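Phosphoglucomutase/phosphomannomutase family protein (Burkholderia thailandensis, PDB 3UW2) probably acts as a metal-dependent phosphohexose mutase, moving a phosphoryl group from one position to another within a sugar phosphate. Local coordinates at residues D179-R184 with F361-Y366. Sequence-based numbering, arbitrary orientation.
Sequences DQYVER and FDDGLY
Y181 reaches D363 from within helix 178-186, whose backbone runs through 179-184 as regular helical turns, while 361-363 is an extended loop that turns at D363 into the first turn of helix 364-375. The two backbones stay well apart, and the tyrosine bridges the distance: its CG stands anti to the backbone N (chi1 180°), which sends the ring out from its helix to meet an aspartate coming the opposite way. Y181 OH donates to D363 OD2 over 2.6 Å, using the syn lone pair of that oxygen. OD2 lies at the edge of the Y181 ring, near its plane, and the carboxylate is turned only 14° from that ring.

The other carboxylate oxygen does a different job. D363 is the N-cap of helix 364-375, and its OD1 accepts from Y366 N at 2.9 Å, a nearly straight bond that arrives from well above the carboxylate plane; L365 N adds a weak, bent bond to OD1. Capping and the tyrosine bond together fix the rotation of this buried carboxylate, and the helix N-terminus probably favours its negative charge. L365 packs alongside the hydroxyl, with CB 3.4 Å from Y181 OH, and its CD2 lies obliquely to the ring. A water also links the two segments, accepting from R184 NH1 (3.0 Å) and from Y366 OH, the latter also bonded to R370.

The contact thus ties the domain II helix 178-186 to the start of the domain III helix 364-375. Helix 101-107 of domain I closes in too, F106 meeting Y181 edge-to-face and P102 touching D363, while A210 of helix 206-216 packs on L365. D268, a zinc ligand, has its side chain about 6 Å from that of D363, placing this three-domain junction near the zinc site, and G364 is joined by backbone hydrogen bonds to G267, in the zinc-binding loop that connects strands 259-263 and 270-273.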
ATOM      1  N   ASP A 179      -3.471 -17.622  13.423  1.00 29.91           N
ATOM      2  CA  ASP A 179      -3.821 -18.954  12.960  1.00 35.91           C
ATOM      3  C   ASP A 179      -4.999 -18.862  11.984  1.00 33.59           C
ATOM      4  O   ASP A 179      -4.963 -19.541  10.960  1.00 32.53           O
ATOM      5  CB  ASP A 179      -4.272 -19.863  14.113  1.00 37.68           C
ATOM      6  CG  ASP A 179      -3.130 -20.288  15.010  1.00 43.56           C
ATOM      7  OD1 ASP A 179      -1.945 -20.041  14.700  1.00 43.61           O
ATOM      8  OD2 ASP A 179      -3.444 -20.876  16.060  1.00 50.45           O
ATOM      9  N   GLN A 180      -6.047 -18.084  12.318  1.00 32.14           N
ATOM     10  CA  GLN A 180      -7.175 -17.923  11.367  1.00 34.28           C
ATOM     11  C   GLN A 180      -6.650 -17.351  10.036  1.00 32.52           C
ATOM     12  O   GLN A 180      -7.052 -17.756   8.962  1.00 32.79           O
ATOM     13  CB  GLN A 180      -8.223 -16.931  11.834  1.00 34.46           C
ATOM     14  CG  GLN A 180      -9.161 -17.451  12.863  1.00 41.10           C
ATOM     15  CD  GLN A 180     -10.157 -16.403  13.270  1.00 44.06           C
ATOM     16  OE1 GLN A 180     -10.179 -15.958  14.420  1.00 49.25           O
ATOM     17  NE2 GLN A 180     -11.014 -16.029  12.346  1.00 41.20           N
ATOM     18  N   TYR A 181      -5.779 -16.377  10.129  1.00 29.01           N
ATOM     19  CA  TYR A 181      -5.246 -15.761   8.881  1.00 27.81           C
ATOM     20  C   TYR A 181      -4.487 -16.783   7.992  1.00 28.20           C
ATOM     21  O   TYR A 181      -4.776 -16.979   6.799  1.00 27.96           O
ATOM     22  CB  TYR A 181      -4.341 -14.647   9.289  1.00 27.08           C
ATOM     23  CG  TYR A 181      -3.690 -13.885   8.117  1.00 26.20           C
ATOM     24  CD1 TYR A 181      -4.386 -12.897   7.413  1.00 25.95           C
ATOM     25  CD2 TYR A 181      -2.369 -14.124   7.792  1.00 26.12           C
ATOM     26  CE1 TYR A 181      -3.726 -12.186   6.352  1.00 26.05           C
ATOM     27  CE2 TYR A 181      -1.727 -13.464   6.763  1.00 25.58           C
ATOM     28  CZ  TYR A 181      -2.414 -12.471   6.048  1.00 25.92           C
ATOM     29  OH  TYR A 181      -1.738 -11.767   5.022  1.00 26.95           O
ATOM     30  N   VAL A 182      -3.491 -17.430   8.573  1.00 28.53           N
ATOM     31  CA  VAL A 182      -2.706 -18.405   7.827  1.00 28.27           C
ATOM     32  C   VAL A 182      -3.600 -19.499   7.263  1.00 32.09           C
ATOM     33  O   VAL A 182      -3.484 -19.831   6.072  1.00 31.30           O
ATOM     34  CB  VAL A 182      -1.567 -19.015   8.680  1.00 30.00           C
ATOM     35  CG1 VAL A 182      -0.805 -20.100   7.884  1.00 28.13           C
ATOM     36  CG2 VAL A 182      -0.608 -17.875   9.135  1.00 28.63           C
ATOM     37  N   GLU A 183      -4.502 -20.037   8.087  1.00 28.92           N
ATOM     38  CA  GLU A 183      -5.361 -21.133   7.641  1.00 35.43           C
ATOM     39  C   GLU A 183      -6.298 -20.685   6.555  1.00 35.34           C
ATOM     40  O   GLU A 183      -6.724 -21.499   5.698  1.00 30.59           O
ATOM     41  CB  GLU A 183      -6.180 -21.708   8.801  1.00 37.73           C
ATOM     42  CG  GLU A 183      -5.277 -22.464   9.755  1.00 48.60           C
ATOM     43  CD  GLU A 183      -5.897 -22.626  11.137  1.00 60.86           C
ATOM     44  OE1 GLU A 183      -7.077 -23.056  11.225  1.00 72.18           O
ATOM     45  OE2 GLU A 183      -5.200 -22.335  12.140  1.00 65.25           O
ATOM     46  N   ARG A 184      -6.622 -19.388   6.582  1.00 32.36           N
ATOM     47  CA  ARG A 184      -7.575 -18.898   5.593  1.00 32.47           C
ATOM     48  C   ARG A 184      -6.864 -18.837   4.240  1.00 30.46           C
ATOM     49  O   ARG A 184      -7.455 -19.195   3.217  1.00 32.82           O
ATOM     50  CB  ARG A 184      -8.234 -17.572   6.033  1.00 31.14           C
ATOM     51  CG  ARG A 184      -8.904 -16.786   4.922  1.00 30.74           C
ATOM     52  CD  ARG A 184     -10.149 -17.478   4.330  1.00 33.17           C
ATOM     53  NE  ARG A 184     -10.779 -16.626   3.318  1.00 31.05           N
ATOM     54  CZ  ARG A 184     -10.355 -16.526   2.050  1.00 30.55           C
ATOM     55  NH1 ARG A 184      -9.298 -17.231   1.607  1.00 30.44           N
ATOM     56  NH2 ARG A 184     -10.969 -15.706   1.214  1.00 29.35           N
ATOM     57  N   PHE A 361      -8.821  -5.686   0.864  1.00 25.24           N
ATOM     58  CA  PHE A 361      -7.752  -4.806   1.409  1.00 26.15           C
ATOM     59  C   PHE A 361      -6.404  -5.183   0.797  1.00 26.78           C
ATOM     60  O   PHE A 361      -6.172  -6.349   0.396  1.00 26.35           O
ATOM     61  CB  PHE A 361      -7.671  -4.823   2.961  1.00 26.34           C
ATOM     62  CG  PHE A 361      -7.582  -6.216   3.557  1.00 24.06           C
ATOM     63  CD1 PHE A 361      -6.371  -6.892   3.567  1.00 22.31           C
ATOM     64  CD2 PHE A 361      -8.682  -6.806   4.123  1.00 26.76           C
ATOM     65  CE1 PHE A 361      -6.234  -8.161   4.132  1.00 24.54           C
ATOM     66  CE2 PHE A 361      -8.589  -8.089   4.704  1.00 25.49           C
ATOM     67  CZ  PHE A 361      -7.376  -8.761   4.707  1.00 25.55           C
ATOM     68  N   ASP A 362      -5.527  -4.187   0.721  1.00 25.68           N
ATOM     69  CA  ASP A 362      -4.169  -4.377   0.285  1.00 28.22           C
ATOM     70  C   ASP A 362      -3.407  -5.234   1.333  1.00 26.24           C
ATOM     71  O   ASP A 362      -3.564  -5.057   2.557  1.00 25.37           O
ATOM     72  CB  ASP A 362      -3.472  -3.004   0.005  1.00 28.90           C
ATOM     73  CG  ASP A 362      -3.657  -1.975   1.134  1.00 32.61           C
ATOM     74  OD1 ASP A 362      -4.717  -2.035   1.826  1.00 30.85           O
ATOM     75  OD2 ASP A 362      -2.741  -1.065   1.310  1.00 33.16           O
ATOM     76  N   ASP A 363      -2.612  -6.166   0.840  1.00 27.18           N
ATOM     77  CA  ASP A 363      -1.920  -7.130   1.715  1.00 25.72           C
ATOM     78  C   ASP A 363      -0.714  -7.670   0.917  1.00 25.66           C
ATOM     79  O   ASP A 363      -0.866  -8.418  -0.039  1.00 25.25           O
ATOM     80  CB  ASP A 363      -2.908  -8.287   2.057  1.00 25.99           C
ATOM     81  CG  ASP A 363      -2.308  -9.312   3.008  1.00 28.37           C
ATOM     82  OD1 ASP A 363      -1.049  -9.457   3.022  1.00 28.45           O
ATOM     83  OD2 ASP A 363      -3.106  -9.988   3.720  1.00 27.46           O
ATOM     84  N   GLY A 364       0.474  -7.282   1.328  1.00 25.95           N
ATOM     85  CA  GLY A 364       1.707  -7.777   0.748  1.00 26.98           C
ATOM     86  C   GLY A 364       1.931  -9.283   0.878  1.00 27.39           C
ATOM     87  O   GLY A 364       2.535  -9.904  -0.026  1.00 25.66           O
ATOM     88  N   LEU A 365       1.496  -9.869   1.999  1.00 24.82           N
ATOM     89  CA  LEU A 365       1.726 -11.286   2.260  1.00 26.06           C
ATOM     90  C   LEU A 365       0.746 -12.137   1.404  1.00 27.10           C
ATOM     91  O   LEU A 365       1.135 -13.178   0.876  1.00 26.32           O
ATOM     92  CB  LEU A 365       1.459 -11.634   3.740  1.00 24.16           C
ATOM     93  CG  LEU A 365       2.604 -11.321   4.745  1.00 24.86           C
ATOM     94  CD1 LEU A 365       2.844  -9.832   4.948  1.00 22.39           C
ATOM     95  CD2 LEU A 365       2.213 -11.957   6.101  1.00 25.06           C
ATOM     96  N   TYR A 366      -0.526 -11.721   1.353  1.00 26.36           N
ATOM     97  CA  TYR A 366      -1.464 -12.321   0.448  1.00 25.48           C
ATOM     98  C   TYR A 366      -1.065 -12.143  -1.007  1.00 25.68           C
ATOM     99  O   TYR A 366      -1.179 -13.079  -1.780  1.00 23.77           O
ATOM    100  CB  TYR A 366      -2.889 -11.756   0.681  1.00 24.46           C
ATOM    101  CG  TYR A 366      -3.926 -12.554  -0.063  1.00 25.96           C
ATOM    102  CD1 TYR A 366      -4.210 -13.893   0.300  1.00 25.41           C
ATOM    103  CD2 TYR A 366      -4.628 -12.003  -1.153  1.00 24.41           C
ATOM    104  CE1 TYR A 366      -5.151 -14.680  -0.436  1.00 25.20           C
ATOM    105  CE2 TYR A 366      -5.564 -12.753  -1.867  1.00 24.14           C
ATOM    106  CZ  TYR A 366      -5.857 -14.074  -1.457  1.00 26.51           C
ATOM    107  OH  TYR A 366      -6.787 -14.783  -2.171  1.00 27.09           O
TER
HETATM  108  O   HOH W   1      -8.109 -16.665  -1.121  1.00 25.42           O